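Local coordinates for protein beta-lactamase (PDB 4EWF) that probably hydrolyses beta-lactams to substituted beta-amino acids, as a member of the class A beta-lactamase family, at residues 198-203 with 222-227; 46-51 with 242-247; 52-57 with 165-170; 235-240 with 265-270. All blocks are in the same frame, centred on the assembly; numbering follows the deposited sequence. Where two conformers were deposited one is given.

Contact 1: residues 198-203 with 222-227; sequences PRRIGR and GVVNDV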
loop_
_atom_site.group_PDB
_atom_site.type_symbol
_atom_site.label_atom_id
_atom_site.label_comp_id
_atom_site.label_asym_id
_atom_site.label_seq_id
_atom_site.Cartn_x
_atom_site.Cartn_y
_atom_site.Cartn_z
ATOM N N PRO A 198 -9.009 8.846 0.806
ATOM C CA PRO A 198 -9.879 8.056 1.692
ATOM C C PRO A 198 -10.954 7.238 0.972
ATOM O O PRO A 198 -11.868 6.748 1.640
ATOM C CB PRO A 198 -10.583 9.139 2.508
ATOM C CG PRO A 198 -10.766 10.247 1.524
ATOM C CD PRO A 198 -9.490 10.236 0.678
ATOM N N ARG A 199 -10.856 7.082 -0.344
ATOM C CA ARG A 199 -11.971 6.547 -1.122
ATOM C C ARG A 199 -11.932 5.024 -1.260
ATOM O O ARG A 199 -12.857 4.423 -1.814
ATOM C CB ARG A 199 -11.986 7.178 -2.521
ATOM C CG ARG A 199 -12.224 8.687 -2.520
ATOM C CD ARG A 199 -12.034 9.258 -3.912
ATOM N NE ARG A 199 -12.100 10.725 -3.935
ATOM C CZ ARG A 199 -11.088 11.512 -3.580
ATOM N NH1 ARG A 199 -9.951 10.969 -3.150
ATOM N NH2 ARG A 199 -11.211 12.833 -3.641
ATOM N N ARG A 200 -10.863 4.399 -0.779
ATOM C CA ARG A 200 -10.743 2.946 -0.946
ATOM C C ARG A 200 -10.877 2.242 0.411
ATOM O O ARG A 200 -11.976 2.169 0.965
ATOM C CB ARG A 200 -9.458 2.589 -1.709
ATOM C CG ARG A 200 -9.344 3.392 -3.025
ATOM C CD ARG A 200 -8.089 3.113 -3.843
ATOM N NE ARG A 200 -7.936 4.125 -4.891
ATOM C CZ ARG A 200 -6.954 4.152 -5.790
ATOM N NH1 ARG A 200 -6.014 3.208 -5.796
ATOM N NH2 ARG A 200 -6.915 5.133 -6.688
ATOM N N ILE A 201 -9.774 1.745 0.965
ATOM C CA ILE A 201 -9.842 1.139 2.296
ATOM C C ILE A 201 -10.469 2.135 3.274
ATOM O O ILE A 201 -11.275 1.770 4.143
ATOM C CB ILE A 201 -8.446 0.703 2.794
ATOM C CG1 ILE A 201 -8.009 -0.563 2.059
ATOM C CG2 ILE A 201 -8.457 0.488 4.307
ATOM C CD1 ILE A 201 -6.543 -0.919 2.245
ATOM N N GLY A 202 -10.129 3.407 3.116
ATOM C CA GLY A 202 -10.572 4.387 4.094
ATOM C C GLY A 202 -12.046 4.763 4.047
ATOM O O GLY A 202 -12.555 5.441 4.943
ATOM N N ARG A 203 -12.751 4.338 3.008
ATOM C CA ARG A 203 -14.062 4.913 2.763
ATOM C C ARG A 203 -15.084 4.690 3.878
ATOM O O ARG A 203 -15.792 5.615 4.305
ATOM C CB ARG A 203 -14.627 4.439 1.434
ATOM C CG ARG A 203 -15.945 5.125 1.144
ATOM C CD ARG A 203 -16.394 4.863 -0.264
ATOM N NE ARG A 203 -17.820 5.130 -0.404
ATOM C CZ ARG A 203 -18.484 5.001 -1.547
ATOM N NH1 ARG A 203 -19.790 5.257 -1.585
ATOM N NH2 ARG A 203 -17.833 4.613 -2.649
ATOM N N GLY A 222 -6.263 0.848 -15.827
ATOM C CA GLY A 222 -6.740 -0.515 -15.614
ATOM C C GLY A 222 -6.336 -1.133 -14.279
ATOM O O GLY A 222 -6.549 -2.327 -14.044
ATOM N N VAL A 223 -5.763 -0.334 -13.387
ATOM C CA VAL A 223 -5.265 -0.869 -12.120
ATOM C C VAL A 223 -5.651 -0.011 -10.924
ATOM O O VAL A 223 -5.307 1.171 -10.865
ATOM C CB VAL A 223 -3.735 -1.030 -12.132
ATOM C CG1 VAL A 223 -3.249 -1.404 -10.739
ATOM C CG2 VAL A 223 -3.311 -2.106 -13.145
ATOM N N VAL A 224 -6.370 -0.599 -9.969
ATOM C CA VAL A 224 -6.735 0.121 -8.742
ATOM C C VAL A 224 -6.494 -0.769 -7.513
ATOM O O VAL A 224 -7.150 -1.810 -7.349
ATOM C CB VAL A 224 -8.200 0.629 -8.799
ATOM C CG1 VAL A 224 -8.568 1.441 -7.523
ATOM C CG2 VAL A 224 -8.424 1.475 -10.063
ATOM N N ASN A 225 -5.524 -0.384 -6.680
ATOM C CA ASN A 225 -5.136 -1.184 -5.514
ATOM C C ASN A 225 -5.171 -0.336 -4.245
ATOM O O ASN A 225 -5.067 0.895 -4.310
ATOM C CB ASN A 225 -3.695 -1.746 -5.655
ATOM C CG ASN A 225 -3.412 -2.369 -7.009
ATOM O OD1 ASN A 225 -4.278 -2.995 -7.619
ATOM N ND2 ASN A 225 -2.163 -2.235 -7.471
ATOM N N ASP A 226 -5.285 -0.997 -3.094
ATOM C CA ASP A 226 -5.078 -0.348 -1.792
ATOM C C ASP A 226 -4.641 -1.407 -0.774
ATOM O O ASP A 226 -5.202 -2.501 -0.720
ATOM C CB ASP A 226 -6.339 0.397 -1.331
ATOM C CG ASP A 226 -6.035 1.535 -0.343
ATOM O OD1 ASP A 226 -4.843 1.872 -0.140
ATOM O OD2 ASP A 226 -6.995 2.092 0.234
ATOM N N VAL A 227 -3.615 -1.096 0.003
ATOM C CA VAL A 227 -3.063 -2.050 0.957
ATOM C C VAL A 227 -2.910 -1.353 2.288
ATOM O O VAL A 227 -2.245 -0.324 2.368
ATOM C CB VAL A 227 -1.663 -2.545 0.512
ATOM C CG1 VAL A 227 -0.992 -3.342 1.654
ATOM C CG2 VAL A 227 -1.759 -3.368 -0.773
HETATM O O HOH W 1 -8.497 4.657 0.879
#
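Val224 meets Arg200 where strand 223-232, part of the central five-stranded antiparallel sheet of the class A beta-lactamase fold, lies against the loop that precedes strand 212-220. Its CG1 sits over one face of the Arg200 guanidinium, displaced toward the rim, with Val224 CG1 3.6 Å from Arg200 CZ. At Asn225 the backbone takes over. Arg200 NH1 donates to Asn225 O at 2.9 Å with an N-H...O angle of 146°, and that oxygen is only 4° out of the guanidinium plane. NE forms a salt bridge with Glu253 and NH2 bonds Ser219 OG, so partners at all three nitrogens, together with the methyl on the face, fix how the group is rotated.

Asp226 carries the second polar node. Its OD2 accepts from Ile201 N at 2.9 Å (N-H...O 157°) through the anti lone pair. Water 1 donates to the same Asp226 OD2 at 3.0 Å while accepting from Arg200 N and Gly202 N, so one carboxylate oxygen gathers three successive amides of the type I turn Arg200-Arg203, one directly and two through the water. Ser215 OG bonds the other oxygen, OD1, which ties the buried carboxylate to strand 212-220 as well. The side chain of Ile201 lies across the acid and on along the strand backbone, its CD1 3.6 Å from Asp226 CG and 3.7 Å from Val227 C.

Contact 2: residues 46-51 with 242-247; sequences RRFRAA and FTENLP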
loop_
_atom_site.group_PDB
_atom_site.type_symbol
_atom_site.label_atom_id
_atom_site.label_comp_id
_atom_site.label_asym_id
_atom_site.label_seq_id
_atom_site.Cartn_x
_atom_site.Cartn_y
_atom_site.Cartn_z
ATOM N N ARG A 46 -2.449 -14.695 -6.724
ATOM C CA ARG A 46 -2.437 -14.287 -8.139
ATOM C C ARG A 46 -1.567 -13.036 -8.293
ATOM O O ARG A 46 -1.547 -12.190 -7.412
ATOM C CB ARG A 46 -3.868 -13.996 -8.629
ATOM C CG ARG A 46 -3.932 -13.493 -10.081
ATOM C CD ARG A 46 -5.347 -13.596 -10.673
ATOM N NE ARG A 46 -5.428 -12.976 -11.997
ATOM C CZ ARG A 46 -6.328 -13.285 -12.931
ATOM N NH1 ARG A 46 -6.330 -12.636 -14.092
ATOM N NH2 ARG A 46 -7.232 -14.228 -12.706
ATOM N N ARG A 47 -0.839 -12.933 -9.402
ATOM C CA ARG A 47 0.061 -11.809 -9.636
ATOM C C ARG A 47 -0.653 -10.612 -10.276
ATOM O O ARG A 47 -1.282 -10.754 -11.322
ATOM C CB ARG A 47 1.220 -12.258 -10.531
ATOM C CG ARG A 47 2.032 -13.412 -9.953
ATOM C CD ARG A 47 2.889 -14.113 -11.031
ATOM N NE ARG A 47 3.655 -15.230 -10.481
ATOM C CZ ARG A 47 3.399 -16.516 -10.712
ATOM N NH1 ARG A 47 2.388 -16.887 -11.512
ATOM N NH2 ARG A 47 4.174 -17.445 -10.158
ATOM N N PHE A 48 -0.552 -9.448 -9.631
ATOM C CA PHE A 48 -1.115 -8.187 -10.125
ATOM C C PHE A 48 0.022 -7.155 -10.261
ATOM O O PHE A 48 1.047 -7.276 -9.592
ATOM C CB PHE A 48 -2.105 -7.624 -9.092
ATOM C CG PHE A 48 -3.332 -8.480 -8.896
ATOM C CD1 PHE A 48 -4.511 -8.174 -9.557
ATOM C CD2 PHE A 48 -3.290 -9.595 -8.073
ATOM C CE1 PHE A 48 -5.657 -8.961 -9.392
ATOM C CE2 PHE A 48 -4.432 -10.404 -7.898
ATOM C CZ PHE A 48 -5.611 -10.080 -8.563
ATOM N N ARG A 49 -0.167 -6.128 -11.087
ATOM C CA ARG A 49 0.763 -4.998 -11.071
ATOM C C ARG A 49 0.659 -4.321 -9.717
ATOM O O ARG A 49 -0.438 -4.022 -9.233
ATOM C CB ARG A 49 0.469 -3.993 -12.201
ATOM C CG ARG A 49 0.615 -4.600 -13.601
ATOM C CD ARG A 49 0.379 -3.571 -14.716
ATOM N NE ARG A 49 0.105 -4.253 -15.978
ATOM C CZ ARG A 49 1.046 -4.668 -16.810
ATOM N NH1 ARG A 49 2.323 -4.454 -16.528
ATOM N NH2 ARG A 49 0.714 -5.285 -17.926
ATOM N N ALA A 50 1.797 -4.103 -9.078
ATOM C CA ALA A 50 1.777 -3.499 -7.753
ATOM C C ALA A 50 1.397 -2.034 -7.844
ATOM O O ALA A 50 0.813 -1.491 -6.908
ATOM C CB ALA A 50 3.142 -3.639 -7.068
ATOM N N ALA A 51 1.725 -1.395 -8.971
ATOM C CA ALA A 51 1.614 0.057 -9.037
ATOM C C ALA A 51 2.319 0.649 -7.809
ATOM O O ALA A 51 3.350 0.137 -7.352
ATOM C CB ALA A 51 0.142 0.485 -9.083
ATOM N N PHE A 242 -6.206 -5.893 -4.593
ATOM C CA PHE A 242 -5.726 -5.484 -5.904
ATOM C C PHE A 242 -6.845 -5.654 -6.906
ATOM O O PHE A 242 -7.568 -6.651 -6.861
ATOM C CB PHE A 242 -4.496 -6.321 -6.300
ATOM C CG PHE A 242 -3.287 -6.012 -5.455
ATOM C CD1 PHE A 242 -2.256 -5.233 -5.959
ATOM C CD2 PHE A 242 -3.219 -6.439 -4.136
ATOM C CE1 PHE A 242 -1.141 -4.920 -5.175
ATOM C CE2 PHE A 242 -2.107 -6.129 -3.336
ATOM C CZ PHE A 242 -1.068 -5.358 -3.863
ATOM N N THR A 243 -7.015 -4.683 -7.803
ATOM C CA THR A 243 -8.028 -4.858 -8.840
ATOM C C THR A 243 -7.462 -4.497 -10.204
ATOM O O THR A 243 -6.628 -3.604 -10.339
ATOM C CB THR A 243 -9.343 -4.055 -8.604
ATOM O OG1 THR A 243 -9.184 -2.700 -9.054
ATOM C CG2 THR A 243 -9.784 -4.080 -7.135
ATOM N N GLU A 244 -7.955 -5.188 -11.220
ATOM C CA GLU A 244 -7.396 -5.086 -12.548
ATOM C C GLU A 244 -8.525 -5.142 -13.566
ATOM O O GLU A 244 -9.409 -6.011 -13.497
ATOM C CB GLU A 244 -6.426 -6.263 -12.698
ATOM C CG GLU A 244 -5.954 -6.628 -14.042
ATOM C CD GLU A 244 -5.056 -7.861 -13.967
ATOM O OE1 GLU A 244 -4.071 -7.824 -13.203
ATOM O OE2 GLU A 244 -5.355 -8.867 -14.641
ATOM N N ASN A 245 -8.500 -4.213 -14.517
ATOM C CA ASN A 245 -9.477 -4.190 -15.597
ATOM C C ASN A 245 -10.939 -4.021 -15.188
ATOM O O ASN A 245 -11.825 -4.440 -15.926
ATOM C CB ASN A 245 -9.339 -5.449 -16.463
ATOM C CG ASN A 245 -7.975 -5.556 -17.088
ATOM O OD1 ASN A 245 -7.423 -4.556 -17.557
ATOM N ND2 ASN A 245 -7.397 -6.750 -17.055
ATOM N N LEU A 246 -11.201 -3.429 -14.026
ATOM C CA LEU A 246 -12.561 -2.960 -13.750
ATOM C C LEU A 246 -12.882 -1.837 -14.739
ATOM O O LEU A 246 -11.988 -1.342 -15.425
ATOM C CB LEU A 246 -12.718 -2.489 -12.301
ATOM C CG LEU A 246 -12.411 -3.494 -11.181
ATOM C CD1 LEU A 246 -13.187 -3.167 -9.901
ATOM C CD2 LEU A 246 -12.683 -4.898 -11.616
ATOM N N PRO A 247 -14.155 -1.434 -14.828
ATOM C CA PRO A 247 -14.508 -0.510 -15.917
ATOM C C PRO A 247 -13.785 0.839 -15.896
ATOM O O PRO A 247 -13.474 1.376 -16.957
ATOM C CB PRO A 247 -16.012 -0.325 -15.730
ATOM C CG PRO A 247 -16.455 -1.645 -15.143
ATOM C CD PRO A 247 -15.353 -1.987 -14.169
HETATM O O HOH W 2 -3.746 -10.303 -12.060
HETATM O O HOH W 3 -2.777 -5.698 -12.229
HETATM O O HOH W 4 -2.687 -5.176 -14.958
#
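Phe48 and Phe242 make the apolar half of this contact, joining short strand 48-49 to the end of central strand 235-244. The evidence for a CH-pi interaction is direct: Phe242 CB stands 3.8 Å from the centroid of the Phe48 ring, 21° off its normal. The two rings themselves meet obliquely, planes 33° apart. Phe242 then presents its edge to the chain beyond, with Arg49 O 3.9 Å from Phe242 CD1 and the CA of Ala50 beside CE1.

Water carries most of the polar half. Glu244 CG is anti to the backbone N (chi1 165°), and from its extended chain OE1 receives two well-formed water bonds. Water 2 donates to Glu244 OE1 at 2.7 Å and to Arg47 O at 2.6 Å, accepts from Arg46 NE, and also rests over the face of Phe48 opposite Phe242 CB. Water 3 donates to Glu244 OE1 at 2.7 Å and accepts from Arg49 N.

Direct charge pairing is slight. Arg46 NH1 and Glu244 OE2 form a long salt bridge of 3.9 Å, and the Arg49 guanidinium turns instead to Glu159. The geometry implies that close contact between buried phenylalanines holds the inner side, while a hydrated carboxylate links the two segments at the partly exposed margin.

Contact 3: residues 52-57 with 165-170; sequences STVKIP and DDYALA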
loop_
_atom_site.group_PDB
_atom_site.type_symbol
_atom_site.label_atom_id
_atom_site.label_comp_id
_atom_site.label_asym_id
_atom_site.label_seq_id
_atom_site.Cartn_x
_atom_site.Cartn_y
_atom_site.Cartn_z
ATOM N N SER A 52 1.746 1.695 -7.236
ATOM C CA SER A 52 2.387 2.372 -6.112
ATOM C C SER A 52 2.421 1.626 -4.770
ATOM O O SER A 52 3.011 2.132 -3.822
ATOM C CB SER A 52 1.740 3.746 -5.904
ATOM O OG SER A 52 2.095 4.596 -6.972
ATOM N N THR A 53 1.794 0.452 -4.663
ATOM C CA THR A 53 1.782 -0.225 -3.366
ATOM C C THR A 53 3.195 -0.652 -2.993
ATOM O O THR A 53 3.511 -0.817 -1.821
ATOM C CB THR A 53 0.857 -1.460 -3.326
ATOM O OG1 THR A 53 1.332 -2.457 -4.245
ATOM C CG2 THR A 53 -0.566 -1.070 -3.668
ATOM N N VAL A 54 4.058 -0.783 -3.994
ATOM C CA VAL A 54 5.439 -1.207 -3.750
ATOM C C VAL A 54 6.241 -0.147 -2.973
ATOM O O VAL A 54 7.367 -0.386 -2.532
ATOM C CB VAL A 54 6.146 -1.600 -5.085
ATOM C CG1 VAL A 54 6.449 -0.370 -5.921
ATOM C CG2 VAL A 54 7.407 -2.451 -4.808
ATOM N N LYS A 55 5.651 1.023 -2.785
ATOM C CA LYS A 55 6.301 2.029 -1.961
ATOM C C LYS A 55 6.333 1.629 -0.483
ATOM O O LYS A 55 7.064 2.223 0.308
ATOM C CB LYS A 55 5.653 3.397 -2.190
ATOM C CG LYS A 55 5.817 3.827 -3.645
ATOM C CD LYS A 55 5.065 5.120 -3.994
ATOM C CE LYS A 55 5.214 5.403 -5.493
ATOM N NZ LYS A 55 4.586 6.704 -5.869
ATOM N N ILE A 56 5.570 0.597 -0.117
ATOM C CA ILE A 56 5.598 0.109 1.258
ATOM C C ILE A 56 6.934 -0.552 1.583
ATOM O O ILE A 56 7.640 -0.111 2.479
ATOM C CB ILE A 56 4.422 -0.848 1.560
ATOM C CG1 ILE A 56 3.102 -0.065 1.633
ATOM C CG2 ILE A 56 4.673 -1.623 2.876
ATOM C CD1 ILE A 56 1.858 -0.981 1.690
ATOM N N PRO A 57 7.295 -1.618 0.853
ATOM C CA PRO A 57 8.601 -2.205 1.158
ATOM C C PRO A 57 9.756 -1.230 0.917
ATOM O O PRO A 57 10.780 -1.371 1.564
ATOM C CB PRO A 57 8.686 -3.408 0.204
ATOM C CG PRO A 57 7.673 -3.147 -0.851
ATOM C CD PRO A 57 6.564 -2.379 -0.177
ATOM N N ASP A 165 -1.606 -11.830 -0.975
ATOM C CA ASP A 165 -0.968 -12.566 0.124
ATOM C C ASP A 165 0.314 -11.888 0.609
ATOM O O ASP A 165 0.529 -11.727 1.819
ATOM C CB ASP A 165 -0.588 -13.999 -0.296
ATOM C CG ASP A 165 -1.778 -14.952 -0.305
ATOM O OD1 ASP A 165 -2.876 -14.578 0.172
ATOM O OD2 ASP A 165 -1.606 -16.082 -0.801
ATOM N N ASP A 166 1.186 -11.542 -0.334
ATOM C CA ASP A 166 2.461 -10.922 0.009
ATOM C C ASP A 166 2.275 -9.574 0.708
ATOM O O ASP A 166 2.973 -9.265 1.669
ATOM C CB ASP A 166 3.317 -10.716 -1.246
ATOM C CG ASP A 166 3.992 -12.007 -1.719
ATOM O OD1 ASP A 166 3.732 -13.080 -1.116
ATOM O OD2 ASP A 166 4.764 -11.950 -2.708
ATOM N N TYR A 167 1.347 -8.764 0.214
ATOM C CA TYR A 167 1.164 -7.433 0.789
ATOM C C TYR A 167 0.459 -7.463 2.141
ATOM O O TYR A 167 0.665 -6.582 2.976
ATOM C CB TYR A 167 0.546 -6.452 -0.235
ATOM C CG TYR A 167 1.677 -5.875 -1.052
ATOM C CD1 TYR A 167 2.209 -4.639 -0.737
ATOM C CD2 TYR A 167 2.292 -6.624 -2.060
ATOM C CE1 TYR A 167 3.281 -4.113 -1.431
ATOM C CE2 TYR A 167 3.389 -6.110 -2.765
ATOM C CZ TYR A 167 3.877 -4.847 -2.433
ATOM O OH TYR A 167 4.947 -4.291 -3.104
ATOM N N ALA A 168 -0.325 -8.510 2.386
ATOM C CA ALA A 168 -0.874 -8.700 3.718
ATOM C C ALA A 168 0.266 -9.037 4.699
ATOM O O ALA A 168 0.303 -8.514 5.813
ATOM C CB ALA A 168 -1.965 -9.778 3.719
ATOM N N LEU A 169 1.217 -9.875 4.281
ATOM C CA LEU A 169 2.367 -10.159 5.148
ATOM C C LEU A 169 3.103 -8.871 5.495
ATOM O O LEU A 169 3.565 -8.691 6.622
ATOM C CB LEU A 169 3.354 -11.129 4.490
ATOM C CG LEU A 169 2.851 -12.531 4.183
ATOM C CD1 LEU A 169 3.892 -13.303 3.366
ATOM C CD2 LEU A 169 2.493 -13.271 5.491
ATOM N N ALA A 170 3.226 -7.982 4.519
ATOM C CA ALA A 170 3.960 -6.735 4.730
ATOM C C ALA A 170 3.307 -5.900 5.820
ATOM O O ALA A 170 3.981 -5.392 6.715
ATOM C CB ALA A 170 4.054 -5.927 3.422
#
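Tyr167, reaching out of helix 164-175, fills most of this contact. Thr53 OG1 lies 3.8 Å above one face of its ring, offset toward the rim, and Thr53 O is 3.3 Å from Tyr167 CE1. The phenol oxygen is pressed against the next residue: Tyr167 OH is 3.2 Å from Val54 CA and 3.5 Å from Val54 CG2. Pro57 crosses the tyrosine at about a right angle, its CD 3.9 Å from Tyr167 CE1. Ile56 CD1 comes to the ring edge, 4.4 Å from Tyr167 CD1. Nearly one turn further on, Ala170 CB touches Ile56 CG2 at 4.4 Å.

In the second shell, Thr53 has OG1 between its backbone N and carbonyl carbon (chi1 64°), where it hydrogen-bonds Ala50 O. Thr53 O accepts from Ile56 N at 3.0 Å, so both threonine oxygens that meet the ring are held by their own chain. Val227 of the central sheet touches Thr53, Ile56 and Tyr167.

Ser52 and Lys55 fit the SxxK pattern of serine beta-lactamases and probably belong to the active site. The CB of Lys55 points away from helix 164-175, and its NZ bonds Ser113 OG and Asn115 OD1; Ser52 OG bonds Ser113 OG and a sulfate ion. No hydrogen bond joins the two segments, which implies that van der Waals contact with a buried tyrosine backs the start of helix 55-67 on the side turned from this polar cluster.

Contact 4: residues 235-240 with 265-270; sequences GTLVVA and QATGLI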
loop_
_atom_site.group_PDB
_atom_site.type_symbol
_atom_site.label_atom_id
_atom_site.label_comp_id
_atom_site.label_asym_id
_atom_site.label_seq_id
_atom_site.Cartn_x
_atom_site.Cartn_y
_atom_site.Cartn_z
ATOM N N GLY A 235 -9.857 -4.400 17.830
ATOM C CA GLY A 235 -8.816 -5.115 17.100
ATOM C C GLY A 235 -8.485 -4.508 15.742
ATOM O O GLY A 235 -9.031 -3.465 15.368
ATOM N N THR A 236 -7.594 -5.164 14.999
ATOM C CA THR A 236 -7.113 -4.618 13.728
ATOM C C THR A 236 -7.408 -5.527 12.540
ATOM O O THR A 236 -7.170 -6.731 12.594
ATOM C CB THR A 236 -5.593 -4.342 13.773
ATOM O OG1 THR A 236 -5.326 -3.335 14.751
ATOM C CG2 THR A 236 -5.089 -3.855 12.413
ATOM N N LEU A 237 -7.921 -4.930 11.469
ATOM C CA LEU A 237 -8.177 -5.631 10.230
ATOM C C LEU A 237 -7.046 -5.359 9.227
ATOM O O LEU A 237 -6.716 -4.202 8.960
ATOM C CB LEU A 237 -9.498 -5.133 9.636
ATOM C CG LEU A 237 -9.961 -5.872 8.384
ATOM C CD1 LEU A 237 -10.505 -7.232 8.803
ATOM C CD2 LEU A 237 -11.022 -5.075 7.654
ATOM N N VAL A 238 -6.453 -6.407 8.663
ATOM C CA VAL A 238 -5.472 -6.192 7.590
ATOM C C VAL A 238 -6.143 -6.385 6.236
ATOM O O VAL A 238 -6.825 -7.376 6.020
ATOM C CB VAL A 238 -4.265 -7.145 7.710
ATOM C CG1 VAL A 238 -3.339 -6.997 6.517
ATOM C CG2 VAL A 238 -3.513 -6.890 9.022
ATOM N N VAL A 239 -5.936 -5.436 5.326
ATOM C CA VAL A 239 -6.607 -5.456 4.034
ATOM C C VAL A 239 -5.645 -5.224 2.863
ATOM O O VAL A 239 -5.026 -4.175 2.754
ATOM C CB VAL A 239 -7.719 -4.384 3.980
ATOM C CG1 VAL A 239 -8.369 -4.345 2.580
ATOM C CG2 VAL A 239 -8.744 -4.647 5.081
ATOM N N ALA A 240 -5.526 -6.213 1.990
ATOM C CA ALA A 240 -4.740 -6.045 0.770
ATOM C C ALA A 240 -5.620 -6.406 -0.432
ATOM O O ALA A 240 -5.936 -7.573 -0.660
ATOM C CB ALA A 240 -3.476 -6.921 0.822
ATOM N N GLN A 265 -17.780 -5.395 8.749
ATOM C CA GLN A 265 -19.007 -5.990 9.289
ATOM C C GLN A 265 -18.816 -7.469 9.639
ATOM O O GLN A 265 -19.232 -7.924 10.705
ATOM C CB GLN A 265 -20.163 -5.823 8.295
ATOM C CG GLN A 265 -20.591 -4.362 8.065
ATOM C CD GLN A 265 -21.515 -4.202 6.863
ATOM O OE1 GLN A 265 -21.759 -5.155 6.122
ATOM N NE2 GLN A 265 -22.025 -2.996 6.664
ATOM N N ALA A 266 -18.175 -8.223 8.744
ATOM C CA ALA A 266 -18.030 -9.671 8.958
ATOM C C ALA A 266 -17.245 -9.999 10.242
ATOM O O ALA A 266 -17.556 -10.960 10.939
ATOM C CB ALA A 266 -17.372 -10.344 7.734
ATOM N N THR A 267 -16.240 -9.185 10.548
ATOM C CA THR A 267 -15.354 -9.443 11.679
ATOM C C THR A 267 -15.833 -8.767 12.959
ATOM O O THR A 267 -15.203 -8.905 14.007
ATOM C CB THR A 267 -13.913 -8.958 11.373
ATOM O OG1 THR A 267 -13.935 -7.555 11.090
ATOM C CG2 THR A 267 -13.369 -9.679 10.173
ATOM N N GLY A 268 -16.944 -8.036 12.872
ATOM C CA GLY A 268 -17.521 -7.388 14.037
ATOM C C GLY A 268 -16.805 -6.126 14.476
ATOM O O GLY A 268 -16.988 -5.653 15.605
ATOM N N LEU A 269 -15.993 -5.569 13.583
ATOM C CA LEU A 269 -15.287 -4.325 13.866
ATOM C C LEU A 269 -16.201 -3.100 13.757
ATOM O O LEU A 269 -15.974 -2.089 14.420
ATOM C CB LEU A 269 -14.066 -4.175 12.939
ATOM C CG LEU A 269 -12.695 -4.525 13.541
ATOM C CD1 LEU A 269 -12.808 -5.442 14.736
ATOM C CD2 LEU A 269 -11.736 -5.113 12.514
ATOM N N ILE A 270 -17.204 -3.169 12.885
ATOM C CA ILE A 270 -18.290 -2.189 12.914
ATOM C C ILE A 270 -19.572 -2.993 13.011
ATOM O O ILE A 270 -19.552 -4.203 12.780
ATOM C CB ILE A 270 -18.325 -1.304 11.661
ATOM C CG1 ILE A 270 -18.623 -2.165 10.421
ATOM C CG2 ILE A 270 -17.017 -0.561 11.510
ATOM C CD1 ILE A 270 -18.532 -1.407 9.109
#
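Thr267 OG1, in the conformer described here, is held by Ala263 O and more weakly by Leu264 O, two carbonyls in the last turn of helix 249-266. A second conformer of this threonine exists, so its share of the contact is less certain than the rest. While the hydroxyl is hydrogen-bonded within its own helix, both branches of the threonine reach the same methyl of the strand: Leu237 CD1 is 4.0 Å from Thr267 CG2 and 4.1 Å from Thr267 OG1, and the two side chains cross at about a right angle.

Leu237 also receives the larger neighbour. Leu269 CD2 lies 3.6 Å from Leu237 CB and 4.0 Å from Leu237 N, and thus bears on the root of the side chain and on the strand backbone beneath it.

In the fold, this is where the C-terminal helix of the class A beta-lactamase architecture ends beside the start of sheet strand 235-244. A Schellman motif closes the helix: Gly268 adopts a positive phi of 77°, and its N donates to Gln265 O at 3.2 Å. The chain thereby turns, and Leu269 comes back toward the sheet. Its chi1 of -101° lies off the staggered values, so the exact placing of its methyls is less certain.

Leu264 of the same helix touches both Leu237 and Leu269, and Ile32 of strand 27-33 touches Leu237 as well. At the strand's first residue the approach becomes looser, with Gly235 O 4.2 Å from Leu269 CG.

In the fold
Contacts 1 and 3 are buried, contact 2 is partly so, and contact 4 lies at the surface, its centre about 17 Å from that of the chain. Contacts 2 and 4 share strand 235-244, using its end and its beginning; contact 1 uses the neighbouring strand 223-232. Val227 and Phe242 bring contacts 1, 2 and 3 together: Val227 CG1 packs on Ile56 CD1 at 3.7 Å, and Phe242 CE1 on Thr53 OG1 at 3.6 Å. Chemistry differs with place. Contact 1 has direct buried hydrogen bonds, contact 2 combines aromatic packing with water bridges, and contacts 3 and 4 have no hydrogen bonds across their segments, resting on a tyrosine and on leucines respectively.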